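Local coordinates for protein CalS11 (Micromonospora echinospora, PDB 3TOS) that probably transfers a methyl group from S-adenosylmethionine to a hydroxyl oxygen during the biosynthesis of calicheamicin, at residues Thr31-Pro36 / Pro45-Arg50; Met74-Arg79 / Glu169-Tyr174; Thr86-Arg91 / Glu142-His147; Phe188-Tyr193 / Lys197-Ala202. One frame throughout, in Å; residues are numbered along the deposited sequence. Where two conformers were deposited one is given.

Contact 1: Thr31-Pro36 / Pro45-Arg50; sequences TNSPIP and PLFLRR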
# COMPACT_ATOMS: atom_id res chain seq x y z
N THR B 31 -38.82 -14.26 -27.28
CA THR B 31 -39.95 -13.89 -28.11
C THR B 31 -41.21 -14.69 -27.79
O THR B 31 -42.31 -14.26 -28.11
CB THR B 31 -39.62 -13.96 -29.57
OG1 THR B 31 -39.27 -15.28 -29.86
CG2 THR B 31 -38.44 -13.06 -29.89
N ASN B 32 -41.05 -15.82 -27.12
CA ASN B 32 -42.20 -16.65 -26.73
C ASN B 32 -42.24 -16.85 -25.21
O ASN B 32 -42.48 -17.93 -24.72
CB ASN B 32 -42.14 -17.97 -27.48
CG ASN B 32 -42.34 -17.77 -28.97
OD1 ASN B 32 -43.47 -17.69 -29.42
ND2 ASN B 32 -41.28 -17.63 -29.71
N SER B 33 -42.01 -15.79 -24.46
CA SER B 33 -41.91 -15.89 -22.98
C SER B 33 -43.30 -15.88 -22.32
O SER B 33 -44.16 -15.14 -22.74
CB SER B 33 -41.12 -14.70 -22.48
OG SER B 33 -40.90 -14.80 -21.11
N PRO B 34 -43.46 -16.66 -21.25
CA PRO B 34 -44.61 -16.56 -20.38
C PRO B 34 -44.53 -15.38 -19.41
O PRO B 34 -45.55 -15.08 -18.76
CB PRO B 34 -44.59 -17.86 -19.58
CG PRO B 34 -43.10 -18.20 -19.50
CD PRO B 34 -42.57 -17.78 -20.87
N ILE B 35 -43.39 -14.70 -19.32
CA ILE B 35 -43.31 -13.56 -18.41
C ILE B 35 -44.27 -12.48 -18.99
O ILE B 35 -44.29 -12.20 -20.22
CB ILE B 35 -41.88 -12.98 -18.44
CG1 ILE B 35 -40.92 -14.00 -17.83
CG2 ILE B 35 -41.78 -11.67 -17.63
CD1 ILE B 35 -39.40 -13.54 -18.17
N PRO B 36 -45.04 -11.81 -18.12
CA PRO B 36 -45.99 -10.77 -18.56
C PRO B 36 -45.23 -9.72 -19.37
O PRO B 36 -44.09 -9.40 -18.97
CB PRO B 36 -46.54 -10.21 -17.24
CG PRO B 36 -46.32 -11.21 -16.25
CD PRO B 36 -45.16 -12.09 -16.69
N PRO B 45 -31.70 -9.98 -17.91
CA PRO B 45 -30.52 -10.86 -17.79
C PRO B 45 -30.82 -12.34 -18.06
O PRO B 45 -29.91 -13.12 -18.32
CB PRO B 45 -30.06 -10.65 -16.35
CG PRO B 45 -30.51 -9.22 -16.07
CD PRO B 45 -31.85 -9.10 -16.73
N LEU B 46 -32.10 -12.77 -17.95
CA LEU B 46 -32.42 -14.15 -18.42
C LEU B 46 -31.90 -14.40 -19.84
O LEU B 46 -31.54 -15.53 -20.14
CB LEU B 46 -33.92 -14.36 -18.45
CG LEU B 46 -34.58 -14.41 -17.02
CD1 LEU B 46 -36.12 -14.49 -17.17
CD2 LEU B 46 -34.00 -15.63 -16.28
N PHE B 47 -31.87 -13.37 -20.70
CA PHE B 47 -31.56 -13.56 -22.11
C PHE B 47 -30.19 -13.04 -22.54
O PHE B 47 -29.84 -13.06 -23.72
CB PHE B 47 -32.67 -12.91 -22.94
CG PHE B 47 -34.03 -13.27 -22.46
CD1 PHE B 47 -34.52 -14.57 -22.69
CD2 PHE B 47 -34.79 -12.36 -21.72
CE1 PHE B 47 -35.73 -14.97 -22.17
CE2 PHE B 47 -36.08 -12.74 -21.23
CZ PHE B 47 -36.53 -14.08 -21.43
N LEU B 48 -29.42 -12.60 -21.55
CA LEU B 48 -28.14 -11.92 -21.76
C LEU B 48 -27.02 -12.95 -21.53
O LEU B 48 -26.65 -13.23 -20.37
CB LEU B 48 -28.03 -10.70 -20.79
CG LEU B 48 -26.71 -9.87 -20.90
CD1 LEU B 48 -26.69 -9.08 -22.16
CD2 LEU B 48 -26.62 -8.95 -19.62
N ARG B 49 -26.49 -13.53 -22.62
CA ARG B 49 -25.55 -14.65 -22.50
C ARG B 49 -24.15 -14.13 -22.19
O ARG B 49 -23.87 -12.93 -22.36
CB ARG B 49 -25.53 -15.45 -23.83
CG ARG B 49 -24.97 -14.69 -24.99
CD ARG B 49 -25.15 -15.49 -26.25
NE ARG B 49 -24.53 -14.86 -27.41
CZ ARG B 49 -25.04 -13.85 -28.11
NH1 ARG B 49 -26.19 -13.25 -27.74
NH2 ARG B 49 -24.34 -13.41 -29.18
N ARG B 50 -23.29 -15.04 -21.78
CA ARG B 50 -21.92 -14.74 -21.35
C ARG B 50 -21.26 -13.74 -22.30
O ARG B 50 -20.70 -12.76 -21.85
CB ARG B 50 -21.07 -16.04 -21.39
CG ARG B 50 -19.61 -15.81 -20.93
CD ARG B 50 -18.67 -16.96 -21.35
NE ARG B 50 -18.75 -17.30 -22.78
CZ ARG B 50 -18.14 -16.62 -23.75
NH1 ARG B 50 -17.36 -15.57 -23.45
NH2 ARG B 50 -18.30 -17.01 -25.02

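Contact 2: Met74-Arg79 / Glu169-Tyr174; sequences MEFGVR and ETVPRY. With SAH (S-adenosyl-L-homocysteine), chain O.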
# COMPACT_ATOMS: atom_id res chain seq x y z
N MSE B 74 -17.63 9.24 -26.87
CA MSE B 74 -17.90 9.08 -28.30
C MSE B 74 -17.75 7.64 -28.73
O MSE B 74 -16.78 6.99 -28.31
CB MSE B 74 -16.93 9.94 -29.13
CG MSE B 74 -17.16 11.43 -28.90
SE MSE B 74 -15.98 12.38 -30.13
CE MSE B 74 -16.83 14.07 -29.87
N GLU B 75 -18.69 7.12 -29.54
CA GLU B 75 -18.52 5.80 -30.17
C GLU B 75 -18.50 6.03 -31.65
O GLU B 75 -19.38 6.70 -32.17
CB GLU B 75 -19.63 4.80 -29.80
CG GLU B 75 -19.29 3.44 -30.50
CD GLU B 75 -20.25 2.34 -30.16
OE1 GLU B 75 -21.49 2.59 -30.11
OE2 GLU B 75 -19.77 1.21 -29.98
N PHE B 76 -17.47 5.53 -32.31
CA PHE B 76 -17.39 5.58 -33.77
C PHE B 76 -17.73 4.16 -34.25
O PHE B 76 -16.92 3.22 -34.13
CB PHE B 76 -15.99 5.99 -34.20
CG PHE B 76 -15.49 7.20 -33.44
CD1 PHE B 76 -16.07 8.46 -33.63
CD2 PHE B 76 -14.46 7.05 -32.49
CE1 PHE B 76 -15.60 9.59 -32.86
CE2 PHE B 76 -14.03 8.13 -31.70
CZ PHE B 76 -14.59 9.42 -31.93
N GLY B 77 -18.94 4.01 -34.79
CA GLY B 77 -19.43 2.68 -35.24
C GLY B 77 -20.46 2.23 -34.22
O GLY B 77 -20.11 1.63 -33.20
N VAL B 78 -21.74 2.50 -34.51
CA VAL B 78 -22.83 2.32 -33.54
C VAL B 78 -23.67 1.11 -33.89
O VAL B 78 -24.11 0.41 -33.00
CB VAL B 78 -23.72 3.59 -33.60
CG1 VAL B 78 -24.99 3.48 -32.75
CG2 VAL B 78 -22.87 4.80 -33.06
N ARG B 79 -23.93 0.88 -35.17
CA ARG B 79 -24.86 -0.19 -35.61
C ARG B 79 -26.23 -0.07 -34.95
O ARG B 79 -26.87 0.99 -35.13
CB ARG B 79 -24.26 -1.61 -35.46
CG ARG B 79 -24.92 -2.66 -36.42
CD ARG B 79 -24.38 -4.02 -36.08
NE ARG B 79 -25.02 -5.06 -36.88
CZ ARG B 79 -24.74 -6.37 -36.80
NH1 ARG B 79 -23.90 -6.84 -35.91
NH2 ARG B 79 -25.40 -7.26 -37.57
N GLU B 169 -16.06 12.98 -42.56
CA GLU B 169 -16.65 14.35 -42.63
C GLU B 169 -17.30 14.78 -41.32
O GLU B 169 -17.19 15.95 -40.87
CB GLU B 169 -17.66 14.42 -43.79
CG GLU B 169 -17.02 14.51 -45.17
CD GLU B 169 -16.21 13.26 -45.66
OE1 GLU B 169 -16.76 12.14 -45.85
OE2 GLU B 169 -14.99 13.44 -45.93
N THR B 170 -18.06 13.84 -40.71
CA THR B 170 -18.95 14.24 -39.62
C THR B 170 -18.18 14.44 -38.32
O THR B 170 -18.63 15.19 -37.48
CB THR B 170 -20.04 13.21 -39.38
OG1 THR B 170 -19.43 11.98 -39.00
CG2 THR B 170 -20.89 12.98 -40.62
N VAL B 171 -17.03 13.75 -38.10
CA VAL B 171 -16.29 13.93 -36.84
C VAL B 171 -15.58 15.28 -36.81
O VAL B 171 -15.75 16.04 -35.88
CB VAL B 171 -15.35 12.72 -36.49
CG1 VAL B 171 -14.42 13.07 -35.27
CG2 VAL B 171 -16.25 11.50 -36.13
N PRO B 172 -14.85 15.66 -37.90
CA PRO B 172 -14.30 17.04 -37.94
C PRO B 172 -15.39 18.12 -37.83
O PRO B 172 -15.17 19.12 -37.16
CB PRO B 172 -13.63 17.08 -39.32
CG PRO B 172 -13.12 15.62 -39.47
CD PRO B 172 -14.31 14.83 -38.99
N ARG B 173 -16.55 17.90 -38.46
CA ARG B 173 -17.64 18.88 -38.41
C ARG B 173 -18.18 19.02 -36.99
O ARG B 173 -18.38 20.15 -36.50
CB ARG B 173 -18.74 18.47 -39.42
CG ARG B 173 -20.00 19.38 -39.38
CD ARG B 173 -21.09 18.91 -40.38
NE ARG B 173 -20.52 18.83 -41.73
CZ ARG B 173 -20.39 17.73 -42.49
NH1 ARG B 173 -19.80 17.85 -43.68
NH2 ARG B 173 -20.82 16.51 -42.10
N TYR B 174 -18.44 17.89 -36.34
CA TYR B 174 -18.93 17.89 -34.95
C TYR B 174 -17.96 18.65 -34.06
O TYR B 174 -18.34 19.50 -33.25
CB TYR B 174 -19.14 16.44 -34.42
CG TYR B 174 -19.64 16.47 -32.98
CD1 TYR B 174 -20.95 16.52 -32.69
CD2 TYR B 174 -18.72 16.61 -31.93
CE1 TYR B 174 -21.38 16.55 -31.37
CE2 TYR B 174 -19.08 16.72 -30.63
CZ TYR B 174 -20.43 16.70 -30.34
OH TYR B 174 -20.84 16.86 -29.04
N SAH O . -20.60 -0.80 -31.83
CA SAH O . -21.57 -1.72 -32.52
CB SAH O . -20.97 -2.43 -33.72
CG SAH O . -20.59 -1.44 -34.85
SD SAH O . -20.38 -2.34 -36.37
C SAH O . -21.99 -2.76 -31.48
O SAH O . -22.84 -3.65 -31.78
OXT SAH O . -21.60 -2.69 -30.31
C5' SAH O . -19.35 -1.23 -37.35
C4' SAH O . -20.03 0.13 -37.70
O4' SAH O . -19.04 1.03 -38.21
C3' SAH O . -21.05 -0.08 -38.83
O3' SAH O . -22.38 0.25 -38.38
C2' SAH O . -20.52 0.82 -39.93
O2' SAH O . -21.54 1.47 -40.73
C1' SAH O . -19.68 1.85 -39.14
N9 SAH O . -18.66 2.51 -39.98
C8 SAH O . -17.59 1.94 -40.60
N7 SAH O . -16.98 2.93 -41.31
C5 SAH O . -17.66 4.08 -41.17
C6 SAH O . -17.50 5.45 -41.68
N6 SAH O . -16.51 5.74 -42.56
N1 SAH O . -18.41 6.36 -41.26
C2 SAH O . -19.42 6.05 -40.39
N3 SAH O . -19.67 4.80 -39.94
C4 SAH O . -18.75 3.83 -40.28

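Contact 3: Thr86-Arg91 / Glu142-His147; sequences TFAALR and EVLDAH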
# COMPACT_ATOMS: atom_id res chain seq x y z
N THR B 86 -25.87 0.87 -23.34
CA THR B 86 -25.09 0.56 -22.15
C THR B 86 -24.60 1.86 -21.44
O THR B 86 -24.78 2.03 -20.25
CB THR B 86 -23.89 -0.32 -22.50
OG1 THR B 86 -24.40 -1.47 -23.20
CG2 THR B 86 -23.20 -0.74 -21.19
N PHE B 87 -23.96 2.74 -22.22
CA PHE B 87 -23.50 4.04 -21.68
C PHE B 87 -24.64 4.89 -21.10
O PHE B 87 -24.44 5.52 -20.05
CB PHE B 87 -22.75 4.84 -22.73
CG PHE B 87 -21.45 4.20 -23.16
CD1 PHE B 87 -20.64 3.57 -22.25
CD2 PHE B 87 -21.07 4.20 -24.50
CE1 PHE B 87 -19.38 2.93 -22.71
CE2 PHE B 87 -19.90 3.60 -24.95
CZ PHE B 87 -19.03 2.97 -24.06
N ALA B 88 -25.82 4.91 -21.76
CA ALA B 88 -26.92 5.70 -21.24
C ALA B 88 -27.35 5.22 -19.84
O ALA B 88 -27.65 6.05 -18.96
CB ALA B 88 -28.11 5.62 -22.20
N ALA B 89 -27.39 3.90 -19.65
CA ALA B 89 -27.79 3.35 -18.37
C ALA B 89 -26.69 3.59 -17.33
O ALA B 89 -26.97 3.95 -16.18
CB ALA B 89 -28.11 1.83 -18.49
N LEU B 90 -25.44 3.36 -17.72
CA LEU B 90 -24.34 3.57 -16.78
C LEU B 90 -24.18 5.03 -16.36
O LEU B 90 -23.79 5.30 -15.24
CB LEU B 90 -23.01 3.06 -17.41
CG LEU B 90 -22.89 1.55 -17.67
CD1 LEU B 90 -21.60 1.25 -18.47
CD2 LEU B 90 -22.92 0.77 -16.36
N ARG B 91 -24.46 5.95 -17.27
CA ARG B 91 -24.41 7.37 -16.91
C ARG B 91 -25.46 7.68 -15.84
O ARG B 91 -25.22 8.52 -14.94
CB ARG B 91 -24.59 8.23 -18.18
CG ARG B 91 -24.58 9.72 -17.94
CD ARG B 91 -24.78 10.52 -19.22
NE ARG B 91 -26.10 10.22 -19.81
CZ ARG B 91 -26.49 10.65 -21.03
NH1 ARG B 91 -25.66 11.42 -21.76
NH2 ARG B 91 -27.70 10.29 -21.50
N GLU B 142 -35.32 7.41 -30.06
CA GLU B 142 -36.47 7.18 -29.12
C GLU B 142 -36.02 6.36 -27.91
O GLU B 142 -36.48 6.61 -26.78
CB GLU B 142 -37.60 6.37 -29.79
CG GLU B 142 -38.42 7.14 -30.66
CD GLU B 142 -39.59 6.30 -31.09
OE1 GLU B 142 -39.44 5.57 -32.13
OE2 GLU B 142 -40.60 6.24 -30.32
N VAL B 143 -35.19 5.36 -28.15
CA VAL B 143 -34.69 4.53 -27.06
C VAL B 143 -33.85 5.35 -26.08
O VAL B 143 -34.07 5.31 -24.83
CB VAL B 143 -33.85 3.33 -27.60
CG1 VAL B 143 -33.11 2.62 -26.45
CG2 VAL B 143 -34.76 2.27 -28.34
N LEU B 144 -32.94 6.14 -26.60
CA LEU B 144 -32.06 6.96 -25.73
C LEU B 144 -32.92 7.99 -24.99
O LEU B 144 -32.74 8.20 -23.79
CB LEU B 144 -30.96 7.64 -26.56
CG LEU B 144 -30.00 6.60 -27.11
CD1 LEU B 144 -29.08 7.27 -28.19
CD2 LEU B 144 -29.28 5.88 -25.98
N ASP B 145 -33.89 8.60 -25.69
CA ASP B 145 -34.77 9.55 -25.02
C ASP B 145 -35.59 8.88 -23.92
O ASP B 145 -35.90 9.50 -22.92
CB ASP B 145 -35.76 10.14 -26.01
CG ASP B 145 -35.15 11.18 -26.95
OD1 ASP B 145 -34.03 11.66 -26.73
OD2 ASP B 145 -35.86 11.56 -27.89
N ALA B 146 -35.93 7.62 -24.09
CA ALA B 146 -36.66 6.89 -23.03
C ALA B 146 -35.84 6.74 -21.75
O ALA B 146 -36.38 6.94 -20.63
CB ALA B 146 -37.11 5.55 -23.54
N HIS B 147 -34.54 6.43 -21.91
CA HIS B 147 -33.67 6.39 -20.73
C HIS B 147 -33.59 7.75 -20.09
O HIS B 147 -33.72 7.87 -18.84
CB HIS B 147 -32.25 5.99 -21.07
CG HIS B 147 -32.10 4.54 -21.41
ND1 HIS B 147 -31.70 3.59 -20.48
CD2 HIS B 147 -32.28 3.86 -22.58
CE1 HIS B 147 -31.68 2.40 -21.05
NE2 HIS B 147 -32.00 2.54 -22.33

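Contact 4: Phe188-Tyr193 / Lys197-Ala202; sequences FDLDLY and KAVLEA. With SAH (S-adenosyl-L-homocysteine), chain O.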
# COMPACT_ATOMS: atom_id res chain seq x y z
N PHE B 188 -13.51 3.21 -30.49
CA PHE B 188 -13.40 2.93 -31.92
C PHE B 188 -13.95 1.56 -32.27
O PHE B 188 -13.38 0.52 -31.89
CB PHE B 188 -11.91 2.98 -32.32
CG PHE B 188 -11.41 4.38 -32.44
CD1 PHE B 188 -11.01 5.11 -31.30
CD2 PHE B 188 -11.31 4.96 -33.68
CE1 PHE B 188 -10.54 6.45 -31.41
CE2 PHE B 188 -10.84 6.26 -33.82
CZ PHE B 188 -10.42 7.03 -32.66
N ASP B 189 -15.00 1.56 -33.05
CA ASP B 189 -15.60 0.31 -33.52
C ASP B 189 -16.05 0.43 -34.97
O ASP B 189 -17.16 -0.02 -35.36
CB ASP B 189 -16.80 -0.09 -32.64
CG ASP B 189 -17.15 -1.56 -32.77
OD1 ASP B 189 -16.44 -2.28 -33.49
OD2 ASP B 189 -18.15 -1.99 -32.14
N LEU B 190 -15.18 0.99 -35.81
CA LEU B 190 -15.49 1.15 -37.24
C LEU B 190 -14.95 0.03 -38.07
O LEU B 190 -15.35 -0.09 -39.25
CB LEU B 190 -14.84 2.45 -37.78
CG LEU B 190 -15.20 3.76 -37.08
CD1 LEU B 190 -14.06 4.77 -37.34
CD2 LEU B 190 -16.50 4.29 -37.70
N ASP B 191 -14.02 -0.75 -37.51
CA ASP B 191 -13.35 -1.89 -38.23
C ASP B 191 -12.32 -1.50 -39.28
O ASP B 191 -11.30 -2.15 -39.40
CB ASP B 191 -14.36 -2.89 -38.83
CG ASP B 191 -15.25 -3.50 -37.77
OD1 ASP B 191 -14.70 -3.96 -36.73
OD2 ASP B 191 -16.51 -3.49 -37.92
N LEU B 192 -12.61 -0.44 -40.05
CA LEU B 192 -11.89 -0.14 -41.30
C LEU B 192 -10.76 0.83 -41.05
O LEU B 192 -10.87 1.78 -40.23
CB LEU B 192 -12.85 0.50 -42.30
CG LEU B 192 -14.07 -0.39 -42.57
CD1 LEU B 192 -14.99 0.42 -43.53
CD2 LEU B 192 -13.58 -1.70 -43.27
N TYR B 193 -9.69 0.65 -41.85
CA TYR B 193 -8.49 1.48 -41.75
C TYR B 193 -8.72 2.98 -41.97
O TYR B 193 -8.36 3.79 -41.09
CB TYR B 193 -7.50 0.95 -42.80
CG TYR B 193 -6.39 1.92 -43.14
CD1 TYR B 193 -5.48 2.32 -42.16
CD2 TYR B 193 -6.22 2.38 -44.44
CE1 TYR B 193 -4.48 3.21 -42.43
CE2 TYR B 193 -5.22 3.33 -44.74
CZ TYR B 193 -4.35 3.73 -43.71
OH TYR B 193 -3.30 4.60 -43.96
N LYS B 197 -8.18 5.95 -39.05
CA LYS B 197 -7.07 6.88 -39.15
C LYS B 197 -7.53 8.33 -39.12
O LYS B 197 -6.97 9.14 -38.37
CB LYS B 197 -6.29 6.63 -40.47
CG LYS B 197 -5.03 7.55 -40.62
CD LYS B 197 -4.28 7.17 -41.90
CE LYS B 197 -2.94 7.90 -42.03
NZ LYS B 197 -3.19 9.28 -42.40
N ALA B 198 -8.54 8.65 -39.92
CA ALA B 198 -9.06 10.03 -39.95
C ALA B 198 -9.59 10.47 -38.58
O ALA B 198 -9.41 11.64 -38.19
CB ALA B 198 -10.19 10.13 -40.99
N VAL B 199 -10.28 9.57 -37.88
CA VAL B 199 -10.87 9.99 -36.63
C VAL B 199 -9.81 10.09 -35.56
O VAL B 199 -9.84 11.01 -34.76
CB VAL B 199 -11.99 9.01 -36.22
CG1 VAL B 199 -12.41 9.28 -34.77
CG2 VAL B 199 -13.19 9.16 -37.17
N LEU B 200 -8.82 9.19 -35.56
CA LEU B 200 -7.74 9.31 -34.58
C LEU B 200 -7.07 10.66 -34.74
O LEU B 200 -6.75 11.34 -33.75
CB LEU B 200 -6.67 8.22 -34.81
CG LEU B 200 -6.93 6.88 -34.17
CD1 LEU B 200 -5.87 5.90 -34.76
CD2 LEU B 200 -6.83 6.98 -32.60
N GLU B 201 -6.82 11.04 -35.99
CA GLU B 201 -6.14 12.37 -36.25
C GLU B 201 -7.01 13.56 -35.74
O GLU B 201 -6.48 14.53 -35.15
CB GLU B 201 -5.85 12.51 -37.75
CG GLU B 201 -4.73 11.63 -38.18
CD GLU B 201 -4.69 11.35 -39.66
OE1 GLU B 201 -5.67 11.64 -40.39
OE2 GLU B 201 -3.66 10.77 -40.11
N ALA B 202 -8.31 13.47 -35.99
CA ALA B 202 -9.26 14.53 -35.61
C ALA B 202 -9.43 14.70 -34.08
O ALA B 202 -9.53 15.85 -33.60
CB ALA B 202 -10.66 14.24 -36.26
N SAH O . -20.60 -0.80 -31.83
CA SAH O . -21.57 -1.72 -32.52
CB SAH O . -20.97 -2.43 -33.72
CG SAH O . -20.59 -1.44 -34.85
SD SAH O . -20.38 -2.34 -36.37
C SAH O . -21.99 -2.76 -31.48
O SAH O . -22.84 -3.65 -31.78
OXT SAH O . -21.60 -2.69 -30.31
C5' SAH O . -19.35 -1.23 -37.35
C4' SAH O . -20.03 0.13 -37.70
O4' SAH O . -19.04 1.03 -38.21
C3' SAH O . -21.05 -0.08 -38.83
O3' SAH O . -22.38 0.25 -38.38
C2' SAH O . -20.52 0.82 -39.93
O2' SAH O . -21.54 1.47 -40.73
C1' SAH O . -19.68 1.85 -39.14
N9 SAH O . -18.66 2.51 -39.98
C8 SAH O . -17.59 1.94 -40.60
N7 SAH O . -16.98 2.93 -41.31
C5 SAH O . -17.66 4.08 -41.17
C6 SAH O . -17.50 5.45 -41.68
N6 SAH O . -16.51 5.74 -42.56
N1 SAH O . -18.41 6.36 -41.26
C2 SAH O . -19.42 6.05 -40.39
N3 SAH O . -19.67 4.80 -39.94
C4 SAH O . -18.75 3.83 -40.28

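Contact 1: Thr31-Pro36 / Pro45-Arg50
Leu46 and Ile35 reach toward each other and meet tip to tip. The path along Leu46 starts at CB, which sits 3.8 Å above the plane of the neighbouring Phe47 ring, over its centre. CG lies anti to the carbonyl carbon (chi1 -70°) and carries the chain on toward segment 31-36. At the end of the branch, CD1 of Leu46 meets CD1 of Ile35 at 3.6 Å. Two conformers were deposited for Ile35, and this touch holds for the one given. The same Ile35 CD1 lies near the plane of the Phe47 ring, at its edge, 4.4 Å from CZ. Ser33 helps to shape this strip of loop. Its OG accepts a bond from the backbone N of Ile35 (3.1 Å, 159° at the hydrogen), which makes an ST turn. That OG is also hydrogen-bonded to Tyr139 OH of the second subunit, so the loop takes part in the assembly. Both segments lie along the link between helix 17-31 and helix 50-65. Phe47 packs on Leu30 of the first helix. Arg49, at the N-cap position of the second, forms a salt bridge with Glu19 of helix 17-31.

Contact 2: Met74-Arg79 / Glu169-Tyr174
Two pairs of side chains join strand 72-76 to helix 167-177: Met74 with Tyr174, and Phe76 with Val171. The setting is the Rossmann-like fold of class I methyltransferases. The helix belongs to the beta-alpha-beta crossover from strand 160-164 to strand 183-188, and it packs on the sheet along the way. Met74 is a selenomethionine, extended beyond CG. It meets the Tyr174 ring at an oblique angle, with its CE 3.6 Å from Tyr174 CE2. Tyr174 CG stands anti to the backbone N (chi1 179°), which carries the ring out to Met74. Its OH is hydrogen-bonded to Arg102. Phe76 and Val171 instead cross at about a right angle. The nearer branch of the valine is CG2, 3.8 Å from Phe76 CE1. The Phe76 ring also meets the rings of Phe106 and Phe188, so the valine methyl closes on an aromatic cluster. Beyond Phe76 the strand gives way to the glycine loop of the cofactor site. The backbone angles of Gly77 call for glycine, and a CB there would crowd O4' of S-adenosyl-L-homocysteine. Glu75 OE2 comes within 2.9 Å of the ligand's amino N and is hydrogen-bonded to His83 ND1. The same ligand N donates a hydrogen bond to Gly77 O, 2.8 Å away.

Contact 3: Thr86-Arg91 / Glu142-His147
Helix segments 86-91 and 142-147 run almost parallel, and Ala88 and His147 bring their backbones nearest, with CA atoms 6.8 Å apart. The segment axes are 10.0 Å apart at closest approach, and they diverge by only 9°. Segment 86-91 brings alanines to the contact, and segment 142-147 brings the larger Leu144 and His147. Ala88 CB points at segment 142-147 and lies 4.2 Å above the plane of the His147 ring, over one face but offset toward the rim. The ring is turned to offer this face by a chi2 of -96°. From Leu144, one turn before His147, the CD2 branch comes to 4.0 Å from Ala88 CB. The Ala88 methyl thus touches an imidazole face and, from a direction about at right angles, a leucine methyl. Ala89 adds a looser touch, its CB 4.4 Å from His147 CE1. In the Rossmann-like fold, helix 82-94 connects strands 72-76 and 103-107, and helix 136-148 lies in the connection from strand 103-107 to strand 160-164. The two are therefore neighbouring crossover helices packed on the parallel part of the sheet. Phe87 touches Ile103 beneath one, and Leu144 touches Leu162 beneath the other. His147 NE2 is hydrogen-bonded to the carbonyl O of Leu46 of the second subunit, whose Leu48 packs on Ala89 and His147. Arg91 ties the helices further along, with NH2 in a salt bridge to Glu148 and NH1 hydrogen-bonded to the carbonyls of Arg101 and Arg159.

Contact 4: Phe188-Tyr193 / Lys197-Ala202
This is an apolar contact with one backbone bond, where the loop from Phe188 to Tyr193 leads from a strand end into the helix that packs back on it. It belongs to the strand-to-helix turn after strand 183-188 in the Rossmann-like methyltransferase fold. Helix 193-203 follows at once, with Leu192 as its N-cap residue. Phe188 projects from the strand end toward the helix. Val199 slides past it in the opposite direction and sets its CG1 3.5 Å from Phe188 CE2. Leu200 comes in obliquely, and its CD2 lies 3.6 Å from Phe188 CZ. Val199 CG1 stands anti to the backbone N (chi1 168°), which brings that branch to the ring. The first helical turn closes with Lys197 N giving a bond to Tyr193 O (3.0 Å), nearly straight at 173°. The side chains of the same two residues lie side by side and point the same way. The methylenes of Lys197 run along the tyrosine, with CD 3.4 Å from Tyr193 OH. The lysine then bends at chi4 (-75°), and NZ forms a salt bridge with Glu201 OE2 at 2.8 Å, on the syn lone pair. With an alanine in place of Lys197, Glu201 would probably lose this charged mate and the hydroxyl end of Tyr193 its aliphatic neighbour. The same loop also lines the cofactor pocket. Leu190 CD2 lies 3.5 Å from C4 of the adenine in S-adenosyl-L-homocysteine. Asp189 OD2 accepts a 2.7 Å hydrogen bond from the ligand's amino N.

In the fold
Contact 1 comes first along the chain, in the N-terminal loop region. The other three lie in the methyltransferase domain, and the span between the segments of contact 2 includes contact 3. Contacts 2 and 4 have centres about 9 Å apart and touch each other: Phe76 packs on Val199, and both contacts reach S-adenosyl-L-homocysteine. They build on the adjacent strands 72-76 and 183-188. Contact 3 is about 18 Å from contact 2 between centres; strand 72-76 of contact 2 is followed, after a short loop, by helix 82-94 of contact 3. Contacts 1 and 3 are about 20 Å apart, and both touch the second subunit. The cofactor contacts thus sit at the centre of the sheet, and contacts 1 and 3 at the subunit interface.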